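Local atomic coordinates of putative oxygenase (Streptomyces coelicolor, PDB entry 2OG5), a protein that hydroxylates L-asparagine at C3, using iron(II), 2-oxoglutarate and dioxygen, to supply (2S,3S)-3-hydroxyasparagine for the calcium-dependent lipopeptide antibiotic. Residues W68-W79 with L134-P143; S94-L105 with G299-T309. All coordinates share one frame; numbering follows the deposited sequence.

Contact 1 is a helix-on-helix junction toward the periphery of the jelly-roll oxygenase, its centre about 17 Å from the centre of the chain; contact 2, its centre about 9 Å from that point, is an antiparallel strand pair within the main sheet. The first depends mostly on side chains, with sulfur, indole and aliphatic groups inside and an ion pair at a partly exposed margin. The second depends on backbone hydrogen bonds, with charged and hydroxyl groups gathered at its ends. The two meet directly: Trp79 CH2 lies 3.8 Å from Leu105 CD2, and Leu140 CD1 lies 4.0 Å from Ile303 CG2. Helix 128-140 thus packs against both helix 66-76 and the strand pair.

Contact 1: residues W68-W79 with L134-P143; sequences WVEAARNAWHAW and LMTACGLGDP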
# COMPACT_ATOMS: atom_id res chain seq x y z
N TRP A 68 -1.46 0.18 21.73
CA TRP A 68 -1.98 1.25 20.88
C TRP A 68 -2.72 0.63 19.72
O TRP A 68 -3.79 1.11 19.34
CB TRP A 68 -0.85 2.15 20.39
CG TRP A 68 -1.20 3.59 20.14
CD1 TRP A 68 -1.05 4.62 21.03
CD2 TRP A 68 -1.72 4.19 18.93
NE1 TRP A 68 -1.45 5.80 20.45
CE2 TRP A 68 -1.86 5.56 19.17
CE3 TRP A 68 -2.08 3.68 17.68
CZ2 TRP A 68 -2.34 6.44 18.21
CZ3 TRP A 68 -2.55 4.56 16.73
CH2 TRP A 68 -2.67 5.92 17.00
N VAL A 69 -2.16 -0.43 19.14
CA VAL A 69 -2.88 -1.14 18.07
C VAL A 69 -4.20 -1.67 18.61
O VAL A 69 -5.21 -1.60 17.91
CB VAL A 69 -2.03 -2.26 17.42
CG1 VAL A 69 -2.81 -2.95 16.30
CG2 VAL A 69 -0.74 -1.70 16.85
N GLU A 70 -4.22 -2.19 19.84
CA GLU A 70 -5.47 -2.63 20.47
C GLU A 70 -6.48 -1.49 20.62
O GLU A 70 -7.66 -1.66 20.33
CB GLU A 70 -5.17 -3.25 21.84
CG GLU A 70 -6.39 -3.84 22.56
CD GLU A 70 -6.05 -4.47 23.91
OE1 GLU A 70 -4.86 -4.48 24.29
OE2 GLU A 70 -6.98 -4.92 24.61
N ALA A 71 -6.02 -0.31 21.05
CA ALA A 71 -6.91 0.86 21.12
C ALA A 71 -7.45 1.21 19.73
O ALA A 71 -8.62 1.57 19.58
CB ALA A 71 -6.19 2.05 21.73
N ALA A 72 -6.60 1.09 18.71
CA ALA A 72 -7.02 1.37 17.34
C ALA A 72 -8.08 0.36 16.88
O ALA A 72 -9.06 0.73 16.23
CB ALA A 72 -5.81 1.35 16.40
N ARG A 73 -7.89 -0.91 17.21
CA ARG A 73 -8.87 -1.95 16.88
C ARG A 73 -10.23 -1.64 17.52
O ARG A 73 -11.26 -1.69 16.86
CB ARG A 73 -8.37 -3.31 17.36
CG ARG A 73 -9.23 -4.49 16.95
CD ARG A 73 -8.60 -5.81 17.39
NE ARG A 73 -7.35 -5.98 16.67
CZ ARG A 73 -6.13 -5.93 17.18
NH1 ARG A 73 -5.91 -5.75 18.49
NH2 ARG A 73 -5.10 -6.07 16.35
N ASN A 74 -10.21 -1.30 18.80
CA ASN A 74 -11.44 -0.95 19.49
C ASN A 74 -12.09 0.31 18.91
O ASN A 74 -13.31 0.38 18.76
CB ASN A 74 -11.17 -0.78 20.99
CG ASN A 74 -10.90 -2.12 21.68
OD1 ASN A 74 -10.04 -2.22 22.56
ND2 ASN A 74 -11.64 -3.15 21.28
N ALA A 75 -11.27 1.30 18.57
CA ALA A 75 -11.79 2.56 18.02
C ALA A 75 -12.38 2.36 16.62
O ALA A 75 -13.35 3.02 16.26
CB ALA A 75 -10.69 3.63 18.01
N TRP A 76 -11.80 1.45 15.84
CA TRP A 76 -12.37 1.14 14.53
C TRP A 76 -13.86 0.80 14.65
O TRP A 76 -14.68 1.21 13.83
CB TRP A 76 -11.63 -0.03 13.87
CG TRP A 76 -12.36 -0.55 12.70
CD1 TRP A 76 -13.10 -1.69 12.64
CD2 TRP A 76 -12.47 0.07 11.42
NE1 TRP A 76 -13.65 -1.83 11.40
CE2 TRP A 76 -13.28 -0.76 10.62
CE3 TRP A 76 -11.96 1.25 10.86
CZ2 TRP A 76 -13.59 -0.45 9.29
CZ3 TRP A 76 -12.26 1.55 9.54
CH2 TRP A 76 -13.07 0.71 8.78
N HIS A 77 -14.22 0.05 15.68
CA HIS A 77 -15.60 -0.40 15.82
C HIS A 77 -16.57 0.69 16.23
O HIS A 77 -17.78 0.46 16.20
CB HIS A 77 -15.65 -1.63 16.72
CG HIS A 77 -15.09 -2.83 16.03
ND1 HIS A 77 -15.76 -3.45 15.00
CD2 HIS A 77 -13.90 -3.47 16.15
CE1 HIS A 77 -15.02 -4.44 14.54
NE2 HIS A 77 -13.89 -4.47 15.21
N ALA A 78 -16.05 1.87 16.58
CA ALA A 78 -16.88 3.07 16.77
C ALA A 78 -17.20 3.82 15.46
O ALA A 78 -18.04 4.71 15.46
CB ALA A 78 -16.21 4.03 17.76
N TRP A 79 -16.52 3.48 14.36
CA TRP A 79 -16.78 4.15 13.07
C TRP A 79 -18.23 3.96 12.63
O TRP A 79 -18.87 2.98 13.01
CB TRP A 79 -15.88 3.62 11.95
CG TRP A 79 -14.46 4.10 11.94
CD1 TRP A 79 -13.63 4.22 13.01
CD2 TRP A 79 -13.70 4.47 10.79
NE1 TRP A 79 -12.39 4.65 12.59
CE2 TRP A 79 -12.40 4.81 11.23
CE3 TRP A 79 -13.97 4.54 9.42
CZ2 TRP A 79 -11.39 5.22 10.36
CZ3 TRP A 79 -12.97 4.95 8.55
CH2 TRP A 79 -11.69 5.28 9.02
N LEU A 134 -4.12 2.95 11.35
CA LEU A 134 -4.11 1.73 12.15
C LEU A 134 -5.54 1.26 12.47
O LEU A 134 -5.80 0.06 12.55
CB LEU A 134 -3.23 1.87 13.39
CG LEU A 134 -1.72 2.03 13.09
CD1 LEU A 134 -0.88 2.05 14.37
CD2 LEU A 134 -1.21 0.94 12.16
N MET A 135 -6.48 2.19 12.62
CA MET A 135 -7.89 1.80 12.77
C MET A 135 -8.36 1.05 11.53
O MET A 135 -8.92 -0.04 11.63
CB MET A 135 -8.79 3.02 13.03
CG MET A 135 -8.64 3.60 14.42
SD MET A 135 -9.85 4.90 14.82
CE MET A 135 -9.33 6.21 13.70
N THR A 136 -8.09 1.60 10.35
CA THR A 136 -8.53 0.96 9.11
C THR A 136 -7.86 -0.39 8.92
O THR A 136 -8.50 -1.35 8.47
CB THR A 136 -8.27 1.84 7.88
OG1 THR A 136 -8.83 3.15 8.12
CG2 THR A 136 -8.90 1.23 6.63
N ALA A 137 -6.57 -0.49 9.25
CA ALA A 137 -5.87 -1.77 9.15
C ALA A 137 -6.53 -2.84 10.00
O ALA A 137 -6.68 -3.98 9.57
CB ALA A 137 -4.40 -1.60 9.57
N CYS A 138 -6.94 -2.46 11.21
CA CYS A 138 -7.61 -3.40 12.10
C CYS A 138 -9.02 -3.78 11.63
O CYS A 138 -9.55 -4.82 12.03
CB CYS A 138 -7.67 -2.83 13.52
SG CYS A 138 -6.09 -2.79 14.36
N GLY A 139 -9.65 -2.93 10.82
CA GLY A 139 -10.92 -3.25 10.19
C GLY A 139 -10.81 -4.24 9.04
O GLY A 139 -11.69 -5.09 8.86
N LEU A 140 -9.74 -4.13 8.25
CA LEU A 140 -9.53 -5.00 7.10
C LEU A 140 -8.82 -6.31 7.45
O LEU A 140 -8.86 -7.28 6.69
CB LEU A 140 -8.75 -4.27 6.01
CG LEU A 140 -9.54 -3.28 5.18
CD1 LEU A 140 -8.61 -2.45 4.31
CD2 LEU A 140 -10.58 -4.01 4.32
N GLY A 141 -8.12 -6.32 8.57
CA GLY A 141 -7.31 -7.47 8.97
C GLY A 141 -6.51 -7.02 10.18
O GLY A 141 -7.09 -6.75 11.22
N ASP A 142 -5.19 -6.96 10.03
CA ASP A 142 -4.31 -6.35 11.04
C ASP A 142 -3.18 -5.64 10.34
O ASP A 142 -2.81 -6.00 9.23
CB ASP A 142 -3.72 -7.43 11.95
CG ASP A 142 -4.76 -8.05 12.85
OD1 ASP A 142 -5.16 -7.37 13.83
OD2 ASP A 142 -5.21 -9.18 12.59
N PRO A 143 -2.62 -4.61 10.98
CA PRO A 143 -1.45 -3.99 10.38
C PRO A 143 -0.24 -4.90 10.51
O PRO A 143 -0.20 -5.75 11.39
CB PRO A 143 -1.27 -2.72 11.21
CG PRO A 143 -1.80 -3.10 12.56
CD PRO A 143 -2.97 -4.01 12.28
O HOH W 1 -7.90 -6.54 14.00
O HOH W 2 -11.97 -5.64 13.48
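Met135, Trp76 and Cys138 carry the packing of helix 66-76 on helix 128-140, on the flank of the jelly-roll oxygenase fold; the helical segments 68-76 and 134-140 cross at -71° with their axes 7.8 Å apart. Small residues sit where the helices come near: Ala72 sets its CB against the backbone of Leu134, and Gly139 turns its CA to the indole of Trp76. Gly139 CA stands over one face of the five-membered ring of Trp76, 3.5 Å from its centroid, in a CH-pi contact; a glycine suits the spot because any CB would run into the ring. Trp76 gets there with CG anti to the backbone N (chi1 167°), and its CZ3 in turn lies over the face of the Trp79 ring.

Met135 lays CG against Ala72 O and bends at its last torsion. Its flexible thioether fits between Ala75 CB, 3.5 Å from Met135 SD, and the edge of Trp79. Trp79 NE1 gives Met135 SD a weak but nearly straight hydrogen bond of 3.4 Å, a Met-aromatic contact in the plane of the ring. Ile51 and Leu55 of helix 42-58 also touch this methionine.

Cys138, compact and weakly polar, puts SG 3.8 Å from both Arg73 CB and Val69 CG1. Beyond it, Val69 CG1 meets Pro143 CG tip to tip. Arg73 bends at chi3 to reach Asp142, and its NH2 has a second partner in Tyr348 OH. The guanidinium and carboxylate planes stand 62° apart, consistent with a one-pair salt bridge: Arg73 NH2 to Asp142 OD1, 2.8 Å, nearly in line with the aspartate C-O bond.

Contact 2: residues S94-L105 with G299-T309; sequences SGPDGAIVLRGL and GELAIVDNRVT
Ile100 and Ile303 lie side by side and point the same way, Ile100 CG2 resting 3.7 Å from Ile303 CB. Branching at CB suits both to a strand. On this face, shared with Leu102 and Leu301, helix 81-92 packs down: Ile100 touches its Phe90, Leu102 its Leu87, and Ile303 both. Farther along, Leu105 crosses Leu301 at a slant, Leu105 CD1 pressed tightly against Leu301 CB at 3.3 Å. Val101, Ala302 and Val304 occupy the other face; the side chain of Val304 is about 5 Å from that of the iron ligand His311.

Strands 99-103 and 301-305 are antiparallel neighbours in the main sheet of the jelly roll. Ile100 with Ile303 and Leu102 with Leu301 form the hydrogen-bonded pairs, while Ala99 with Val304 and Val101 with Ala302 form the non-hydrogen-bonded ones.

At one end Arg103 and Glu300 run alongside each other, their flat groups 82° apart, and Arg103 NH1 makes a salt bridge to Glu300 OE2 at 2.8 Å. Asp37 takes the NE of the same arginine.

At the other end Asp305 divides its carboxylate. OD1 accepts NE and the backbone N of Arg307 from opposite faces, the latter closing an Asx turn; OD2 receives a hydroxyl on its anti side, Ser94 OG to Asp305 OD2 2.7 Å. The serine's chi1 of 56° turns OG between its own N and carbonyl carbon to make that reach.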
# COMPACT_ATOMS: atom_id res chain seq x y z
N SER A 94 -12.74 -6.72 -4.30
CA SER A 94 -12.06 -5.45 -4.54
C SER A 94 -12.35 -4.87 -5.93
O SER A 94 -11.83 -3.82 -6.29
CB SER A 94 -10.56 -5.60 -4.29
OG SER A 94 -10.01 -6.64 -5.06
N GLY A 95 -13.19 -5.55 -6.70
CA GLY A 95 -13.70 -5.01 -7.95
C GLY A 95 -12.72 -5.08 -9.11
O GLY A 95 -11.60 -5.54 -8.97
N PRO A 96 -13.15 -4.61 -10.28
CA PRO A 96 -12.33 -4.74 -11.48
C PRO A 96 -11.00 -3.98 -11.46
O PRO A 96 -10.10 -4.35 -12.21
CB PRO A 96 -13.25 -4.21 -12.60
CG PRO A 96 -14.27 -3.40 -11.92
CD PRO A 96 -14.45 -3.97 -10.56
N ASP A 97 -10.86 -2.95 -10.62
CA ASP A 97 -9.60 -2.23 -10.51
C ASP A 97 -8.82 -2.57 -9.25
O ASP A 97 -7.70 -2.09 -9.06
CB ASP A 97 -9.85 -0.73 -10.57
CG ASP A 97 -10.42 -0.32 -11.90
OD1 ASP A 97 -9.68 -0.47 -12.89
OD2 ASP A 97 -11.59 0.13 -11.95
N GLY A 98 -9.39 -3.42 -8.39
CA GLY A 98 -8.68 -3.88 -7.21
C GLY A 98 -8.21 -2.77 -6.30
O GLY A 98 -7.13 -2.88 -5.70
N ALA A 99 -8.99 -1.71 -6.18
CA ALA A 99 -8.61 -0.54 -5.42
C ALA A 99 -9.84 0.26 -5.01
O ALA A 99 -10.87 0.23 -5.69
CB ALA A 99 -7.66 0.34 -6.23
N ILE A 100 -9.72 0.98 -3.91
CA ILE A 100 -10.76 1.88 -3.44
C ILE A 100 -10.10 3.17 -2.96
O ILE A 100 -8.97 3.14 -2.48
CB ILE A 100 -11.64 1.23 -2.33
CG1 ILE A 100 -12.77 2.16 -1.88
CG2 ILE A 100 -10.81 0.81 -1.13
CD1 ILE A 100 -13.85 1.42 -1.06
N VAL A 101 -10.78 4.30 -3.13
CA VAL A 101 -10.33 5.55 -2.52
C VAL A 101 -11.45 6.10 -1.64
O VAL A 101 -12.60 6.11 -2.05
CB VAL A 101 -9.88 6.56 -3.57
CG1 VAL A 101 -9.40 7.83 -2.89
CG2 VAL A 101 -8.79 5.96 -4.41
N LEU A 102 -11.10 6.46 -0.41
CA LEU A 102 -12.01 7.13 0.51
C LEU A 102 -11.55 8.58 0.61
O LEU A 102 -10.36 8.83 0.72
CB LEU A 102 -11.98 6.48 1.90
CG LEU A 102 -12.78 5.20 2.19
CD1 LEU A 102 -12.57 4.16 1.15
CD2 LEU A 102 -12.37 4.70 3.57
N ARG A 103 -12.50 9.51 0.58
CA ARG A 103 -12.18 10.94 0.60
C ARG A 103 -12.85 11.58 1.79
O ARG A 103 -13.99 11.25 2.09
CB ARG A 103 -12.68 11.61 -0.68
CG ARG A 103 -12.20 10.95 -1.95
CD ARG A 103 -12.74 11.65 -3.18
NE ARG A 103 -12.38 10.93 -4.40
CZ ARG A 103 -11.61 11.41 -5.37
NH1 ARG A 103 -11.09 12.63 -5.31
NH2 ARG A 103 -11.36 10.65 -6.44
N GLY A 104 -12.17 12.49 2.46
CA GLY A 104 -12.75 13.24 3.57
C GLY A 104 -12.36 12.73 4.93
O GLY A 104 -13.01 13.06 5.93
N LEU A 105 -11.29 11.94 5.00
CA LEU A 105 -10.77 11.45 6.27
C LEU A 105 -10.02 12.56 6.99
O LEU A 105 -9.52 13.49 6.35
CB LEU A 105 -9.86 10.23 6.05
CG LEU A 105 -10.64 8.97 5.65
CD1 LEU A 105 -9.72 7.97 5.03
CD2 LEU A 105 -11.38 8.38 6.86
N GLY A 299 -6.47 14.05 3.12
CA GLY A 299 -7.66 13.37 3.61
C GLY A 299 -8.14 12.23 2.73
O GLY A 299 -9.16 11.62 3.04
N GLU A 300 -7.42 11.96 1.65
CA GLU A 300 -7.75 10.84 0.78
C GLU A 300 -6.93 9.63 1.18
O GLU A 300 -5.73 9.75 1.45
CB GLU A 300 -7.52 11.17 -0.69
CG GLU A 300 -8.46 12.26 -1.15
CD GLU A 300 -8.42 12.50 -2.64
OE1 GLU A 300 -7.43 12.08 -3.28
OE2 GLU A 300 -9.39 13.12 -3.14
N LEU A 301 -7.59 8.48 1.23
CA LEU A 301 -6.98 7.19 1.58
C LEU A 301 -7.20 6.22 0.43
O LEU A 301 -8.34 5.86 0.15
CB LEU A 301 -7.64 6.63 2.83
CG LEU A 301 -7.22 5.24 3.30
CD1 LEU A 301 -5.75 5.25 3.69
CD2 LEU A 301 -8.09 4.76 4.47
N ALA A 302 -6.10 5.82 -0.23
CA ALA A 302 -6.15 4.85 -1.31
C ALA A 302 -5.82 3.50 -0.70
O ALA A 302 -4.85 3.40 0.06
CB ALA A 302 -5.14 5.18 -2.39
N ILE A 303 -6.61 2.49 -1.01
CA ILE A 303 -6.35 1.13 -0.54
C ILE A 303 -6.25 0.23 -1.76
O ILE A 303 -7.20 0.12 -2.54
CB ILE A 303 -7.45 0.63 0.40
CG1 ILE A 303 -7.66 1.60 1.56
CG2 ILE A 303 -7.12 -0.79 0.92
CD1 ILE A 303 -8.85 1.23 2.46
N VAL A 304 -5.08 -0.38 -1.93
CA VAL A 304 -4.78 -1.22 -3.09
C VAL A 304 -4.78 -2.69 -2.65
O VAL A 304 -4.17 -3.04 -1.65
CB VAL A 304 -3.40 -0.85 -3.66
CG1 VAL A 304 -3.07 -1.71 -4.87
CG2 VAL A 304 -3.34 0.66 -4.02
N ASP A 305 -5.52 -3.52 -3.37
CA ASP A 305 -5.52 -4.96 -3.14
C ASP A 305 -4.29 -5.54 -3.81
O ASP A 305 -4.24 -5.71 -5.03
CB ASP A 305 -6.80 -5.57 -3.70
CG ASP A 305 -6.93 -7.05 -3.39
OD1 ASP A 305 -5.88 -7.67 -3.10
OD2 ASP A 305 -8.06 -7.60 -3.47
N ASN A 306 -3.29 -5.83 -3.00
CA ASN A 306 -1.98 -6.24 -3.47
C ASN A 306 -1.95 -7.67 -4.00
O ASN A 306 -0.91 -8.10 -4.53
CB ASN A 306 -0.96 -6.09 -2.33
CG ASN A 306 0.49 -6.14 -2.81
OD1 ASN A 306 0.86 -5.48 -3.80
ND2 ASN A 306 1.33 -6.88 -2.09
N ARG A 307 -3.05 -8.40 -3.87
CA ARG A 307 -3.16 -9.74 -4.47
C ARG A 307 -3.42 -9.66 -5.98
O ARG A 307 -3.02 -10.56 -6.72
CB ARG A 307 -4.31 -10.56 -3.85
CG ARG A 307 -4.04 -11.28 -2.54
CD ARG A 307 -4.22 -10.40 -1.33
NE ARG A 307 -5.54 -9.78 -1.23
CZ ARG A 307 -6.56 -10.23 -0.51
NH1 ARG A 307 -6.47 -11.30 0.26
NH2 ARG A 307 -7.71 -9.57 -0.52
N VAL A 308 -4.09 -8.59 -6.42
CA VAL A 308 -4.56 -8.49 -7.81
C VAL A 308 -4.13 -7.21 -8.52
O VAL A 308 -4.33 -7.09 -9.73
CB VAL A 308 -6.09 -8.62 -7.91
CG1 VAL A 308 -6.54 -10.03 -7.55
CG2 VAL A 308 -6.80 -7.58 -7.05
N THR A 309 -3.54 -6.26 -7.80
CA THR A 309 -3.25 -4.95 -8.35
C THR A 309 -1.81 -4.55 -8.07
O THR A 309 -1.37 -4.64 -6.92
CB THR A 309 -4.23 -3.92 -7.76
OG1 THR A 309 -5.55 -4.30 -8.15
CG2 THR A 309 -3.97 -2.49 -8.25